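Local coordinates for DNA repair protein rhp9/CRB2 (Schizosaccharomyces pombe, PDB 2FHD) that probably recognises methylated histone H4 through tandem Tudor domains, as part of the DNA repair response, at residues Leu13-Gly18 / Val124-Ile129; Asp68-Thr73 / Val106-Gly111; Thr73-Ile78 / Val115-Ser120. All coordinates share one frame; numbering follows the deposited sequence.

Contact 1 of 3, residues Leu13-Gly18 / Val124-Ile129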
ATOM      1  N   LEU A  13       0.201 -15.984 -13.969  1.00 22.63           N
ATOM      2  CA  LEU A  13       1.577 -15.753 -14.263  1.00 23.39           C
ATOM      3  C   LEU A  13       1.583 -14.360 -14.935  1.00 22.85           C
ATOM      4  O   LEU A  13       0.907 -14.131 -15.950  1.00 23.54           O
ATOM      5  CB  LEU A  13       2.107 -16.856 -15.200  1.00 22.92           C
ATOM      6  CG  LEU A  13       2.312 -18.236 -14.526  1.00 25.05           C
ATOM      7  CD1 LEU A  13       2.378 -19.405 -15.549  1.00 22.22           C
ATOM      8  CD2 LEU A  13       3.594 -18.295 -13.611  1.00 21.75           C
ATOM      9  N   ALA A  14       2.289 -13.412 -14.342  1.00 22.59           N
ATOM     10  CA  ALA A  14       2.184 -12.067 -14.766  1.00 22.40           C
ATOM     11  C   ALA A  14       3.609 -11.662 -15.147  1.00 24.58           C
ATOM     12  O   ALA A  14       4.586 -12.102 -14.523  1.00 24.22           O
ATOM     13  CB  ALA A  14       1.602 -11.217 -13.621  1.00 20.13           C
ATOM     14  N   PHE A  15       3.737 -10.824 -16.177  1.00 27.08           N
ATOM     15  CA  PHE A  15       5.052 -10.348 -16.613  1.00 29.26           C
ATOM     16  C   PHE A  15       5.606  -9.360 -15.610  1.00 31.78           C
ATOM     17  O   PHE A  15       4.958  -8.347 -15.349  1.00 32.95           O
ATOM     18  CB  PHE A  15       4.910  -9.636 -17.940  1.00 27.93           C
ATOM     19  CG  PHE A  15       6.190  -9.020 -18.462  1.00 27.98           C
ATOM     20  CD1 PHE A  15       7.218  -9.815 -18.956  1.00 27.96           C
ATOM     21  CD2 PHE A  15       6.355  -7.618 -18.487  1.00 28.92           C
ATOM     22  CE1 PHE A  15       8.417  -9.234 -19.482  1.00 28.02           C
ATOM     23  CE2 PHE A  15       7.573  -7.023 -18.997  1.00 29.59           C
ATOM     24  CZ  PHE A  15       8.571  -7.827 -19.539  1.00 23.88           C
ATOM     25  N   PHE A  16       6.789  -9.637 -15.082  1.00 33.93           N
ATOM     26  CA  PHE A  16       7.444  -8.737 -14.179  1.00 36.35           C
ATOM     27  C   PHE A  16       8.281  -7.744 -14.973  1.00 38.73           C
ATOM     28  O   PHE A  16       9.244  -8.115 -15.661  1.00 38.01           O
ATOM     29  CB  PHE A  16       8.266  -9.504 -13.139  1.00 37.34           C
ATOM     30  CG  PHE A  16       9.002  -8.608 -12.181  1.00 38.76           C
ATOM     31  CD1 PHE A  16       8.318  -7.938 -11.167  1.00 41.19           C
ATOM     32  CD2 PHE A  16      10.385  -8.405 -12.313  1.00 40.84           C
ATOM     33  CE1 PHE A  16       9.008  -7.072 -10.262  1.00 43.17           C
ATOM     34  CE2 PHE A  16      11.081  -7.563 -11.419  1.00 41.94           C
ATOM     35  CZ  PHE A  16      10.370  -6.888 -10.386  1.00 39.33           C
ATOM     36  N   LYS A  17       7.870  -6.475 -14.851  1.00 42.81           N
ATOM     37  CA  LYS A  17       8.267  -5.353 -15.719  1.00 47.15           C
ATOM     38  C   LYS A  17       9.616  -4.734 -15.343  1.00 50.10           C
ATOM     39  O   LYS A  17      10.237  -4.034 -16.182  1.00 50.73           O
ATOM     40  CB  LYS A  17       7.160  -4.288 -15.753  1.00 47.41           C
ATOM     41  CG  LYS A  17       6.069  -4.551 -16.843  1.00 48.46           C
ATOM     42  CD  LYS A  17       4.722  -3.912 -16.625  1.00 46.57           C
ATOM     43  CE  LYS A  17       4.842  -2.629 -15.908  1.00 48.07           C
ATOM     44  NZ  LYS A  17       3.505  -1.986 -15.929  1.00 50.92           N
ATOM     45  N   GLY A  18      10.046  -5.018 -14.093  1.00 52.12           N
ATOM     46  CA  GLY A  18      11.395  -4.760 -13.580  1.00 54.27           C
ATOM     47  C   GLY A  18      12.419  -5.718 -14.168  1.00 55.84           C
ATOM     48  O   GLY A  18      12.111  -6.449 -15.120  1.00 55.96           O
ATOM     49  N   VAL A 124       8.809 -18.186 -15.709  1.00 24.17           N
ATOM     50  CA  VAL A 124       8.693 -18.512 -17.124  1.00 22.22           C
ATOM     51  C   VAL A 124       9.283 -17.441 -18.012  1.00 23.05           C
ATOM     52  O   VAL A 124       9.030 -16.242 -17.815  1.00 22.45           O
ATOM     53  CB  VAL A 124       7.224 -18.854 -17.557  1.00 22.24           C
ATOM     54  CG1 VAL A 124       7.250 -19.620 -18.900  1.00 20.95           C
ATOM     55  CG2 VAL A 124       6.554 -19.732 -16.534  1.00 17.98           C
ATOM     56  N   ALA A 125      10.095 -17.871 -18.976  1.00 23.15           N
ATOM     57  CA  ALA A 125      10.625 -16.959 -19.914  1.00 24.54           C
ATOM     58  C   ALA A 125       9.501 -16.474 -20.824  1.00 24.61           C
ATOM     59  O   ALA A 125       8.693 -17.271 -21.316  1.00 25.37           O
ATOM     60  CB  ALA A 125      11.709 -17.600 -20.707  1.00 24.86           C
ATOM     61  N   PRO A 126       9.471 -15.165 -21.079  1.00 24.67           N
ATOM     62  CA  PRO A 126       8.529 -14.695 -22.096  1.00 25.26           C
ATOM     63  C   PRO A 126       8.546 -15.500 -23.435  1.00 26.11           C
ATOM     64  O   PRO A 126       7.467 -15.679 -24.024  1.00 27.23           O
ATOM     65  CB  PRO A 126       8.970 -13.206 -22.311  1.00 24.30           C
ATOM     66  CG  PRO A 126       9.590 -12.820 -20.994  1.00 23.79           C
ATOM     67  CD  PRO A 126      10.307 -14.062 -20.520  1.00 24.80           C
ATOM     68  N   VAL A 127       9.721 -15.948 -23.953  1.00 26.48           N
ATOM     69  CA  VAL A 127       9.683 -16.754 -25.212  1.00 25.82           C
ATOM     70  C   VAL A 127       8.965 -18.075 -25.032  1.00 25.76           C
ATOM     71  O   VAL A 127       8.400 -18.634 -25.942  1.00 26.15           O
ATOM     72  CB  VAL A 127      11.085 -17.069 -25.895  1.00 26.18           C
ATOM     73  CG1 VAL A 127      11.642 -15.895 -26.623  1.00 22.84           C
ATOM     74  CG2 VAL A 127      12.072 -17.702 -24.967  1.00 24.38           C
ATOM     75  N   ASN A 128       8.972 -18.590 -23.818  1.00 26.79           N
ATOM     76  CA  ASN A 128       8.257 -19.818 -23.556  1.00 26.13           C
ATOM     77  C   ASN A 128       6.789 -19.594 -23.370  1.00 27.34           C
ATOM     78  O   ASN A 128       6.001 -20.394 -23.800  1.00 27.58           O
ATOM     79  CB  ASN A 128       8.903 -20.486 -22.387  1.00 25.41           C
ATOM     80  CG  ASN A 128      10.235 -21.062 -22.781  1.00 26.56           C
ATOM     81  OD1 ASN A 128      10.306 -21.890 -23.713  1.00 27.03           O
ATOM     82  ND2 ASN A 128      11.290 -20.593 -22.171  1.00 21.90           N
ATOM     83  N   ILE A 129       6.428 -18.460 -22.784  1.00 28.94           N
ATOM     84  CA  ILE A 129       5.045 -18.074 -22.601  1.00 30.96           C
ATOM     85  C   ILE A 129       4.280 -17.874 -23.949  1.00 33.59           C
ATOM     86  O   ILE A 129       3.062 -18.064 -23.999  1.00 32.70           O
ATOM     87  CB  ILE A 129       4.907 -16.762 -21.678  1.00 30.61           C
ATOM     88  CG1 ILE A 129       5.035 -17.137 -20.208  1.00 28.63           C
ATOM     89  CG2 ILE A 129       3.537 -16.062 -21.955  1.00 27.20           C
ATOM     90  CD1 ILE A 129       3.746 -17.902 -19.654  1.00 19.69           C
TER
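L13 and F15, on the first strand of the first Tudor barrel, touch V124, just before a one-turn helix, and P126, the first residue of that helix, which follows the last strand of the second; the contact therefore joins the two SH3-like domains of the tandem. Its nearest CA atoms, those of F15 and P126, are 7.8 Å apart, and no hydrogen bond crosses. Aliphatic contact opens the row: CD1 of L13 comes to 4.3 Å from CG2 of V124, methyl against methyl, a loose approach. L13 also rests on F62 and P25, and V124 on F132, so the pair is closed in by neighbours of the same chain. The aromatic contact lies two residues further along the strand. F15 holds CG anti to its own nitrogen (chi1 176°), a torsion that carries the ring out to P126, although its CB leaves the backbone without heading for that segment. The two side chains cross at about a right angle, and P126 meets the ring at its edge. Y19 of a second subunit meets the F15 ring with the planes inclined at about 65° and packs on P126 as well, which brings the subunit interface up to this junction. Main-chain hydrogen bonds close the helical turn of the second segment. A125 occupies the N-cap position, and its O accepts from I129 N at 2.9 Å, with a weak second bond from N128 N. This turn presents P126 at the start of the helix, where CG stands 4.1 Å from CE1 of F15, close to the plane of the aromatic ring.

Contact 2 of 3, residues Asp68-Thr73 / Val106-Gly111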
ATOM      1  N   ASP A  68       4.827 -27.904 -21.220  1.00 24.52           N
ATOM      2  CA  ASP A  68       5.179 -26.488 -21.075  1.00 23.76           C
ATOM      3  C   ASP A  68       6.624 -26.478 -20.661  1.00 24.43           C
ATOM      4  O   ASP A  68       7.054 -27.296 -19.788  1.00 24.03           O
ATOM      5  CB  ASP A  68       4.388 -25.747 -19.959  1.00 22.22           C
ATOM      6  CG  ASP A  68       2.945 -25.459 -20.309  1.00 27.39           C
ATOM      7  OD1 ASP A  68       2.514 -25.491 -21.500  1.00 29.76           O
ATOM      8  OD2 ASP A  68       2.180 -25.180 -19.346  1.00 33.08           O
ATOM      9  N   VAL A  69       7.373 -25.537 -21.230  1.00 24.17           N
ATOM     10  CA  VAL A  69       8.755 -25.300 -20.857  1.00 23.54           C
ATOM     11  C   VAL A  69       8.784 -24.167 -19.806  1.00 25.75           C
ATOM     12  O   VAL A  69       8.382 -23.008 -20.085  1.00 26.46           O
ATOM     13  CB  VAL A  69       9.599 -24.956 -22.165  1.00 24.29           C
ATOM     14  CG1 VAL A  69      10.974 -24.425 -21.876  1.00 23.30           C
ATOM     15  CG2 VAL A  69       9.729 -26.183 -23.054  1.00 21.58           C
ATOM     16  N   VAL A  70       9.337 -24.474 -18.624  1.00 25.08           N
ATOM     17  CA  VAL A  70       9.387 -23.561 -17.530  1.00 25.59           C
ATOM     18  C   VAL A  70      10.727 -23.626 -16.806  1.00 26.57           C
ATOM     19  O   VAL A  70      11.529 -24.523 -17.044  1.00 29.16           O
ATOM     20  CB  VAL A  70       8.260 -23.891 -16.541  1.00 25.22           C
ATOM     21  CG1 VAL A  70       6.921 -23.851 -17.244  1.00 24.33           C
ATOM     22  CG2 VAL A  70       8.496 -25.296 -15.889  1.00 25.36           C
ATOM     23  N   GLN A  71      10.971 -22.699 -15.893  1.00 26.52           N
ATOM     24  CA  GLN A  71      12.089 -22.850 -14.956  1.00 25.73           C
ATOM     25  C   GLN A  71      11.572 -22.930 -13.561  1.00 25.78           C
ATOM     26  O   GLN A  71      10.353 -22.766 -13.325  1.00 24.37           O
ATOM     27  CB  GLN A  71      13.042 -21.709 -15.144  1.00 25.76           C
ATOM     28  CG  GLN A  71      13.658 -21.910 -16.469  1.00 30.07           C
ATOM     29  CD  GLN A  71      14.138 -20.684 -17.131  1.00 35.56           C
ATOM     30  OE1 GLN A  71      15.298 -20.405 -17.042  1.00 37.13           O
ATOM     31  NE2 GLN A  71      13.273 -19.970 -17.853  1.00 35.98           N
ATOM     32  N   SER A  72      12.464 -23.263 -12.634  1.00 26.45           N
ATOM     33  CA  SER A  72      12.112 -23.273 -11.211  1.00 26.71           C
ATOM     34  C   SER A  72      13.297 -22.655 -10.487  1.00 28.06           C
ATOM     35  O   SER A  72      14.454 -22.847 -10.842  1.00 27.55           O
ATOM     36  CB  SER A  72      11.791 -24.690 -10.703  1.00 27.73           C
ATOM     37  OG  SER A  72      11.979 -24.821  -9.317  1.00 24.49           O
ATOM     38  N   THR A  73      12.941 -21.787  -9.581  1.00 26.91           N
ATOM     39  CA  THR A  73      13.781 -21.194  -8.562  1.00 29.96           C
ATOM     40  C   THR A  73      14.778 -22.136  -7.735  1.00 29.69           C
ATOM     41  O   THR A  73      15.780 -21.677  -7.271  1.00 31.50           O
ATOM     42  CB  THR A  73      12.725 -20.412  -7.686  1.00 29.77           C
ATOM     43  OG1 THR A  73      12.803 -19.003  -7.940  1.00 33.78           O
ATOM     44  CG2 THR A  73      12.741 -20.746  -6.327  1.00 26.93           C
ATOM     45  N   VAL A 106       4.522 -29.402  -8.622  1.00 25.77           N
ATOM     46  CA  VAL A 106       4.668 -29.759 -10.012  1.00 24.43           C
ATOM     47  C   VAL A 106       5.859 -30.709 -10.225  1.00 24.30           C
ATOM     48  O   VAL A 106       6.925 -30.530  -9.631  1.00 26.93           O
ATOM     49  CB  VAL A 106       4.758 -28.467 -10.896  1.00 22.97           C
ATOM     50  CG1 VAL A 106       5.933 -27.655 -10.500  1.00 17.21           C
ATOM     51  CG2 VAL A 106       4.761 -28.834 -12.399  1.00 18.98           C
ATOM     52  N   ILE A 107       5.670 -31.689 -11.076  1.00 23.86           N
ATOM     53  CA  ILE A 107       6.760 -32.523 -11.564  1.00 24.95           C
ATOM     54  C   ILE A 107       7.303 -32.000 -12.943  1.00 24.17           C
ATOM     55  O   ILE A 107       6.553 -31.797 -13.925  1.00 24.40           O
ATOM     56  CB  ILE A 107       6.269 -34.009 -11.703  1.00 24.45           C
ATOM     57  CG1 ILE A 107       5.624 -34.511 -10.422  1.00 24.13           C
ATOM     58  CG2 ILE A 107       7.421 -34.936 -12.228  1.00 25.39           C
ATOM     59  CD1 ILE A 107       4.788 -35.860 -10.686  1.00 27.19           C
ATOM     60  N   LEU A 108       8.613 -31.784 -12.971  1.00 25.21           N
ATOM     61  CA  LEU A 108       9.405 -31.198 -14.053  1.00 24.38           C
ATOM     62  C   LEU A 108      10.406 -32.211 -14.588  1.00 26.45           C
ATOM     63  O   LEU A 108      10.964 -32.971 -13.807  1.00 28.27           O
ATOM     64  CB  LEU A 108      10.193 -30.061 -13.487  1.00 21.71           C
ATOM     65  CG  LEU A 108       9.318 -28.912 -13.007  1.00 22.49           C
ATOM     66  CD1 LEU A 108      10.184 -27.746 -12.534  1.00 21.19           C
ATOM     67  CD2 LEU A 108       8.354 -28.470 -14.131  1.00 17.39           C
ATOM     68  N   ALA A 109      10.648 -32.219 -15.908  1.00 26.99           N
ATOM     69  CA  ALA A 109      11.581 -33.147 -16.563  1.00 26.53           C
ATOM     70  C   ALA A 109      12.643 -32.393 -17.305  1.00 28.55           C
ATOM     71  O   ALA A 109      12.418 -31.329 -17.892  1.00 28.80           O
ATOM     72  CB  ALA A 109      10.842 -34.076 -17.519  1.00 23.57           C
ATOM     73  N   HIS A 110      13.846 -32.915 -17.237  1.00 31.57           N
ATOM     74  CA  HIS A 110      14.943 -32.379 -18.020  1.00 34.37           C
ATOM     75  C   HIS A 110      15.647 -33.572 -18.536  1.00 36.39           C
ATOM     76  O   HIS A 110      16.540 -34.149 -17.900  1.00 38.10           O
ATOM     77  CB  HIS A 110      15.882 -31.476 -17.275  1.00 33.59           C
ATOM     78  CG  HIS A 110      17.000 -30.974 -18.120  1.00 36.56           C
ATOM     79  ND1 HIS A 110      16.875 -29.875 -18.941  1.00 35.59           N
ATOM     80  CD2 HIS A 110      18.276 -31.423 -18.282  1.00 36.70           C
ATOM     81  CE1 HIS A 110      18.020 -29.674 -19.575  1.00 35.20           C
ATOM     82  NE2 HIS A 110      18.885 -30.595 -19.188  1.00 33.28           N
ATOM     83  N   GLY A 111      15.254 -33.898 -19.754  1.00 38.22           N
ATOM     84  CA  GLY A 111      15.533 -35.148 -20.314  1.00 38.78           C
ATOM     85  C   GLY A 111      14.354 -35.971 -19.827  1.00 40.41           C
ATOM     86  O   GLY A 111      13.130 -35.575 -19.911  1.00 41.01           O
TER
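V70 and S72, on strand 69-72, both press on the forked end of L108 from strand 105-110, one methyl of the fork for each. At the start of the first segment, D68 serves the surroundings: its OD2 takes a hydrogen bond from K65 N and forms a salt bridge with R135 NH1. V69 turns the other way, and packs on T73 of a second subunit. V70 then points inward and supplies the closest touch, CG2 to L108 CD2 at 3.6 Å. With CG1 anti to the carbonyl carbon (chi1 -57°), CG2 falls between the backbone N and the carbonyl carbon; the two side chains cross at about a right angle, so a methyl of each meets the other without running alongside it. The CA atoms of V70 and L108 are 8.4 Å apart, too far for strand pairing, and the side chains fill that gap. Next, Q71 points away and its main chain bonds to Y123. S72 faces inward again, but it offers L108 a carbon and not its hydroxyl: CB lies 3.9 Å from CD1, while OG makes a weak hydrogen bond with R74 N. In L108, CG is anti to the carbonyl carbon (chi1 -66°), and the fork beyond it puts CD1 beside S72 and CD2 beside V70. All three residues are buried, and V82 and I122 pack on V70 while V117 packs on S72. The two strands are not neighbours, since 80-86 runs between them in the sheet; such contact between inward-facing side chains across a strongly curved antiparallel sheet is the apolar core of a Tudor domain's SH3-like barrel.

Contact 3 of 3, residues Thr73-Ile78 / Val115-Ser120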
ATOM      1  N   THR A  73      12.941 -21.787  -9.581  1.00 26.91           N
ATOM      2  CA  THR A  73      13.781 -21.194  -8.562  1.00 29.96           C
ATOM      3  C   THR A  73      14.778 -22.136  -7.735  1.00 29.69           C
ATOM      4  O   THR A  73      15.780 -21.677  -7.271  1.00 31.50           O
ATOM      5  CB  THR A  73      12.725 -20.412  -7.686  1.00 29.77           C
ATOM      6  OG1 THR A  73      12.803 -19.003  -7.940  1.00 33.78           O
ATOM      7  CG2 THR A  73      12.741 -20.746  -6.327  1.00 26.93           C
ATOM      8  N   ARG A  74      14.495 -23.413  -7.605  1.00 28.66           N
ATOM      9  CA  ARG A  74      15.312 -24.368  -6.957  1.00 30.74           C
ATOM     10  C   ARG A  74      16.228 -25.177  -7.867  1.00 32.74           C
ATOM     11  O   ARG A  74      17.045 -25.970  -7.354  1.00 33.19           O
ATOM     12  CB  ARG A  74      14.393 -25.364  -6.293  1.00 31.46           C
ATOM     13  CG  ARG A  74      13.583 -24.621  -5.184  1.00 34.93           C
ATOM     14  CD  ARG A  74      12.946 -25.601  -4.309  1.00 35.26           C
ATOM     15  NE  ARG A  74      12.276 -24.950  -3.189  1.00 34.53           N
ATOM     16  CZ  ARG A  74      11.639 -25.664  -2.253  1.00 37.20           C
ATOM     17  NH1 ARG A  74      11.668 -27.040  -2.319  1.00 27.25           N
ATOM     18  NH2 ARG A  74      11.059 -25.021  -1.229  1.00 33.93           N
ATOM     19  N   LEU A  75      16.092 -24.998  -9.192  1.00 31.84           N
ATOM     20  CA  LEU A  75      16.920 -25.675 -10.188  1.00 32.61           C
ATOM     21  C   LEU A  75      17.732 -24.666 -11.066  1.00 33.78           C
ATOM     22  O   LEU A  75      17.960 -24.919 -12.218  1.00 34.00           O
ATOM     23  CB  LEU A  75      16.034 -26.516 -11.100  1.00 29.74           C
ATOM     24  CG  LEU A  75      15.123 -27.340 -10.186  1.00 31.64           C
ATOM     25  CD1 LEU A  75      14.055 -28.058 -11.006  1.00 26.66           C
ATOM     26  CD2 LEU A  75      15.928 -28.343  -9.297  1.00 26.86           C
ATOM     27  N   GLY A  76      18.091 -23.508 -10.543  1.00 34.76           N
ATOM     28  CA  GLY A  76      18.923 -22.595 -11.304  1.00 35.99           C
ATOM     29  C   GLY A  76      18.168 -22.131 -12.534  1.00 37.83           C
ATOM     30  O   GLY A  76      16.956 -21.861 -12.458  1.00 38.71           O
ATOM     31  N   LYS A  77      18.874 -22.061 -13.675  1.00 37.30           N
ATOM     32  CA  LYS A  77      18.313 -21.535 -14.937  1.00 37.53           C
ATOM     33  C   LYS A  77      17.999 -22.679 -15.924  1.00 35.87           C
ATOM     34  O   LYS A  77      17.708 -22.430 -17.091  1.00 38.16           O
ATOM     35  CB  LYS A  77      19.294 -20.543 -15.583  1.00 37.12           C
ATOM     36  CG  LYS A  77      18.994 -19.084 -15.375  1.00 45.74           C
ATOM     37  CD  LYS A  77      20.008 -18.308 -14.543  1.00 54.79           C
ATOM     38  CE  LYS A  77      21.478 -18.463 -15.029  1.00 59.10           C
ATOM     39  NZ  LYS A  77      21.744 -17.608 -16.231  1.00 60.91           N
ATOM     40  N   ILE A  78      18.033 -23.913 -15.435  1.00 33.68           N
ATOM     41  CA  ILE A  78      17.861 -25.094 -16.240  1.00 31.25           C
ATOM     42  C   ILE A  78      16.394 -25.202 -16.641  1.00 30.10           C
ATOM     43  O   ILE A  78      15.514 -25.244 -15.803  1.00 29.66           O
ATOM     44  CB  ILE A  78      18.202 -26.346 -15.406  1.00 32.11           C
ATOM     45  CG1 ILE A  78      19.611 -26.266 -14.811  1.00 30.64           C
ATOM     46  CG2 ILE A  78      18.083 -27.559 -16.266  1.00 30.10           C
ATOM     47  CD1 ILE A  78      19.945 -27.463 -13.789  1.00 29.92           C
ATOM     48  N   VAL A 115      11.931 -34.283 -11.366  1.00 26.22           N
ATOM     49  CA  VAL A 115      12.057 -33.708 -10.053  1.00 26.66           C
ATOM     50  C   VAL A 115      10.706 -33.184  -9.711  1.00 26.11           C
ATOM     51  O   VAL A 115      10.021 -32.616 -10.579  1.00 25.82           O
ATOM     52  CB  VAL A 115      12.999 -32.449 -10.062  1.00 27.84           C
ATOM     53  CG1 VAL A 115      13.234 -31.916  -8.609  1.00 31.00           C
ATOM     54  CG2 VAL A 115      14.265 -32.795 -10.540  1.00 27.84           C
ATOM     55  N   THR A 116      10.344 -33.278  -8.434  1.00 25.75           N
ATOM     56  CA  THR A 116       9.082 -32.740  -7.921  1.00 25.80           C
ATOM     57  C   THR A 116       9.389 -31.457  -7.156  1.00 27.27           C
ATOM     58  O   THR A 116      10.294 -31.457  -6.344  1.00 28.97           O
ATOM     59  CB  THR A 116       8.408 -33.710  -7.002  1.00 26.48           C
ATOM     60  OG1 THR A 116       8.037 -34.848  -7.753  1.00 26.59           O
ATOM     61  CG2 THR A 116       7.152 -33.107  -6.382  1.00 24.96           C
ATOM     62  N   VAL A 117       8.672 -30.367  -7.443  1.00 26.71           N
ATOM     63  CA  VAL A 117       9.016 -29.067  -6.875  1.00 25.40           C
ATOM     64  C   VAL A 117       7.696 -28.316  -6.512  1.00 24.02           C
ATOM     65  O   VAL A 117       6.638 -28.643  -7.078  1.00 24.55           O
ATOM     66  CB  VAL A 117       9.869 -28.386  -7.968  1.00 27.56           C
ATOM     67  CG1 VAL A 117       9.253 -27.142  -8.562  1.00 24.59           C
ATOM     68  CG2 VAL A 117      11.418 -28.372  -7.664  1.00 23.28           C
ATOM     69  N   PRO A 118       7.730 -27.379  -5.541  1.00 22.47           N
ATOM     70  CA  PRO A 118       6.520 -26.576  -5.308  1.00 22.32           C
ATOM     71  C   PRO A 118       6.207 -25.695  -6.512  1.00 23.69           C
ATOM     72  O   PRO A 118       7.121 -25.138  -7.113  1.00 24.63           O
ATOM     73  CB  PRO A 118       6.868 -25.705  -4.104  1.00 20.81           C
ATOM     74  CG  PRO A 118       8.023 -26.478  -3.371  1.00 23.15           C
ATOM     75  CD  PRO A 118       8.824 -27.016  -4.607  1.00 22.43           C
ATOM     76  N   ILE A 119       4.927 -25.616  -6.874  1.00 24.59           N
ATOM     77  CA  ILE A 119       4.397 -24.837  -7.994  1.00 26.06           C
ATOM     78  C   ILE A 119       4.793 -23.313  -7.785  1.00 28.02           C
ATOM     79  O   ILE A 119       5.093 -22.583  -8.782  1.00 28.91           O
ATOM     80  CB  ILE A 119       2.824 -25.130  -8.011  1.00 26.61           C
ATOM     81  CG1 ILE A 119       2.208 -25.626  -9.356  1.00 27.19           C
ATOM     82  CG2 ILE A 119       2.042 -24.117  -7.273  1.00 24.46           C
ATOM     83  CD1 ILE A 119       2.731 -24.997 -10.425  1.00 33.36           C
ATOM     84  N   SER A 120       4.884 -22.842  -6.528  1.00 26.75           N
ATOM     85  CA  SER A 120       5.227 -21.409  -6.241  1.00 27.38           C
ATOM     86  C   SER A 120       6.633 -20.987  -6.692  1.00 27.21           C
ATOM     87  O   SER A 120       6.942 -19.779  -6.791  1.00 28.87           O
ATOM     88  CB  SER A 120       5.148 -21.112  -4.743  1.00 27.66           C
ATOM     89  OG  SER A 120       6.149 -21.840  -3.986  1.00 31.86           O
TER
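R74 reaches from the loop after strand 69-72 along to V117 and P118, on the edge strand 113-118. Its CB stands 4.4 Å from V117 CG2. From there CG is anti to the carbonyl carbon (chi1 -65°), and the chain runs fully extended through CD to NE, which delivers the flat head group to P118. CZ lies 3.9 Å from both CG and CD of that proline, and NH1 comes nearer, 3.7 Å from CD. The CG-CD edge of the proline thus lies over one face of the guanidinium, with CG 3.7 Å above the plane and displaced toward its rim; the side chains cross at about a right angle, and the contact is van der Waals only. L75 adds the second apolar touch, its CD1 4.3 Å from CG2 of V117, so this one methyl serves both loop residues. Beyond L75 the chain reverses through a type II' turn ending at I78; G76, at its first corner, has the positive phi this turn requires, and its O accepts a hydrogen bond from Y123 OH. The arrangement is that of a loop joining the first two strands of an SH3-like Tudor barrel and folding against its edge strand.

Overall arrangement
Contacts 2 and 3 lie within the second Tudor domain with centres about 7 Å apart, and they share T73. Strands 105-110 and 113-118, neighbours in one antiparallel sheet, tie them together, V106 N standing 2.7 Å from V117 O in a probable hydrogen bond. Along the chain their segments alternate, and both contacts are nested inside the loop closed by contact 1. That contact, about 15 Å from contact 2 and 16 Å from contact 3 between centres, is the one that joins the two domains; V124 reaches V69 and V70 of contact 2. Contact 1 opens and closes the chain path around the core and loop contacts, consistent with the tandem Tudor domains forming a single unit.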